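Local coordinates for protein cellobiose 2-epimerase (Spirochaeta thermophila DSM 6192, PDB 5ZIG) that probably catalyses the reversible epimerization of cellobiose to 4-O-beta-D-glucopyranosyl-D-mannose, at residues Gly357-Trp362 against Tyr384-Ala389. Residues are numbered along the deposited sequence; the frame is centred on the assembly and turned at random.
Sequences GGEWFW and YHNSRA
Asn386 reaches out from helix 384-402 and meets both Glu359 and Trp360 of the loop 357-362. Its ND2 donates a hydrogen bond to Glu359 OE2 at 2.8 Å. The bond is nearly straight, 168° at the hydrogen, and lies close to the amide plane. The carboxylate receives it from well above its own plane. Asn386 CB sits over a face of Trp360, 3.4 Å from the centroid of the six-membered ring, in a CH-pi contact. The amide plane is steep to the indole (80°), and Asn386 ND2 lies 3.5 Å above the same face of Trp360, offset toward the rim. CG of Asn386 lies between its backbone N and carbonyl carbon (chi1 61°), which carries ND2 toward Glu359. Asn386 OD1 bonds weakly to Ser387 N at 2.9 Å. With an alanine at Trp360, Asn386 CB would probably lose the ring face it packs on, and the amide would be freer to turn from Glu359. The carboxylate of Glu359 is buried but well partnered. Glu359 OE1 accepts a bond from Trp360 N at 2.6 Å and forms a salt bridge with Lys381, while OE2 also accepts a hydrogen bond from Trp30 NE1. Ile26 of helix 7-31 packs on Trp360. On helix 384-402, His385 hydrogen-bonds Glu320, and Arg388 makes salt bridges to Glu320, Glu256 and Glu199. The contact thus joins an inter-helix loop to an inner helix of the (alpha/alpha)6 barrel of the N-acylglucosamine 2-epimerase family.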
# COMPACT_ATOMS: atom_id res chain seq x y z
N GLY A 357 -10.17 -21.29 5.94
CA GLY A 357 -10.24 -20.34 7.00
C GLY A 357 -10.52 -18.90 6.67
O GLY A 357 -10.54 -18.07 7.55
N GLY A 358 -10.69 -18.59 5.40
CA GLY A 358 -11.01 -17.25 4.96
C GLY A 358 -9.86 -16.36 4.57
O GLY A 358 -8.76 -16.62 4.90
N GLU A 359 -10.15 -15.35 3.77
CA GLU A 359 -9.18 -14.39 3.27
C GLU A 359 -7.97 -15.01 2.58
O GLU A 359 -8.05 -16.00 1.96
CB GLU A 359 -8.74 -13.46 4.41
CG GLU A 359 -8.87 -11.99 4.17
CD GLU A 359 -7.62 -11.36 3.64
OE1 GLU A 359 -6.57 -11.97 3.61
OE2 GLU A 359 -7.69 -10.25 3.22
N TRP A 360 -6.84 -14.38 2.73
CA TRP A 360 -5.60 -14.81 2.19
C TRP A 360 -4.55 -15.08 3.26
O TRP A 360 -4.51 -14.42 4.25
CB TRP A 360 -5.01 -13.75 1.24
CG TRP A 360 -5.77 -13.37 -0.04
CD1 TRP A 360 -7.05 -13.61 -0.35
CD2 TRP A 360 -5.25 -12.65 -1.14
NE1 TRP A 360 -7.37 -13.12 -1.52
CE2 TRP A 360 -6.28 -12.53 -2.06
CE3 TRP A 360 -4.03 -12.11 -1.44
CZ2 TRP A 360 -6.11 -11.88 -3.26
CZ3 TRP A 360 -3.88 -11.49 -2.63
CH2 TRP A 360 -4.91 -11.38 -3.51
N PHE A 361 -3.75 -16.11 3.09
CA PHE A 361 -2.63 -16.34 3.99
C PHE A 361 -1.67 -15.16 3.93
O PHE A 361 -1.54 -14.49 2.91
CB PHE A 361 -1.93 -17.64 3.62
CG PHE A 361 -2.77 -18.88 3.89
CD1 PHE A 361 -3.11 -19.76 2.86
CD2 PHE A 361 -3.25 -19.13 5.17
CE1 PHE A 361 -3.89 -20.90 3.12
CE2 PHE A 361 -4.03 -20.26 5.43
CZ PHE A 361 -4.34 -21.14 4.41
N TRP A 362 -1.03 -14.86 5.08
CA TRP A 362 0.07 -13.90 5.08
C TRP A 362 1.18 -14.33 4.12
O TRP A 362 1.78 -13.49 3.44
CB TRP A 362 0.62 -13.74 6.49
CG TRP A 362 1.83 -12.85 6.55
CD1 TRP A 362 3.10 -13.15 6.13
CD2 TRP A 362 1.88 -11.52 7.07
NE1 TRP A 362 3.93 -12.08 6.34
CE2 TRP A 362 3.21 -11.06 6.93
CE3 TRP A 362 0.94 -10.67 7.65
CZ2 TRP A 362 3.62 -9.79 7.32
CZ3 TRP A 362 1.34 -9.39 8.04
CH2 TRP A 362 2.67 -8.97 7.87
N TYR A 384 -6.35 -3.86 2.50
CA TYR A 384 -5.90 -2.98 1.46
C TYR A 384 -5.10 -3.52 0.28
O TYR A 384 -5.48 -3.32 -0.80
CB TYR A 384 -5.24 -1.75 2.10
CG TYR A 384 -4.09 -1.13 1.43
CD1 TYR A 384 -4.25 -0.09 0.56
CD2 TYR A 384 -2.85 -1.51 1.74
CE1 TYR A 384 -3.17 0.52 -0.01
CE2 TYR A 384 -1.77 -0.91 1.22
CZ TYR A 384 -1.92 0.11 0.33
OH TYR A 384 -0.79 0.66 -0.15
N HIS A 385 -4.02 -4.21 0.50
CA HIS A 385 -3.20 -4.69 -0.58
C HIS A 385 -3.98 -5.55 -1.60
O HIS A 385 -3.95 -5.29 -2.77
CB HIS A 385 -1.99 -5.42 -0.02
CG HIS A 385 -0.85 -4.53 0.41
ND1 HIS A 385 -0.03 -3.89 -0.47
CD2 HIS A 385 -0.37 -4.24 1.64
CE1 HIS A 385 0.89 -3.22 0.19
NE2 HIS A 385 0.71 -3.43 1.47
N ASN A 386 -4.71 -6.53 -1.10
CA ASN A 386 -5.48 -7.42 -1.93
C ASN A 386 -6.73 -6.80 -2.53
O ASN A 386 -6.96 -7.02 -3.67
CB ASN A 386 -5.70 -8.81 -1.29
CG ASN A 386 -6.47 -8.78 0.02
OD1 ASN A 386 -6.98 -7.78 0.43
ND2 ASN A 386 -6.56 -9.94 0.65
N SER A 387 -7.51 -6.03 -1.79
CA SER A 387 -8.64 -5.38 -2.36
C SER A 387 -8.17 -4.42 -3.45
O SER A 387 -8.78 -4.35 -4.47
CB SER A 387 -9.43 -4.57 -1.40
OG SER A 387 -10.23 -5.32 -0.57
N ARG A 388 -7.15 -3.63 -3.17
CA ARG A 388 -6.64 -2.74 -4.20
C ARG A 388 -6.26 -3.51 -5.45
O ARG A 388 -6.56 -3.07 -6.57
CB ARG A 388 -5.43 -1.96 -3.70
CG ARG A 388 -4.92 -0.91 -4.72
CD ARG A 388 -3.95 0.10 -4.10
NE ARG A 388 -2.67 -0.51 -3.73
CZ ARG A 388 -1.59 0.15 -3.32
NH1 ARG A 388 -1.60 1.48 -3.23
NH2 ARG A 388 -0.49 -0.51 -2.98
N ALA A 389 -5.58 -4.65 -5.28
CA ALA A 389 -5.11 -5.41 -6.42
C ALA A 389 -6.27 -5.88 -7.26
O ALA A 389 -6.17 -5.92 -8.48
CB ALA A 389 -4.25 -6.58 -5.96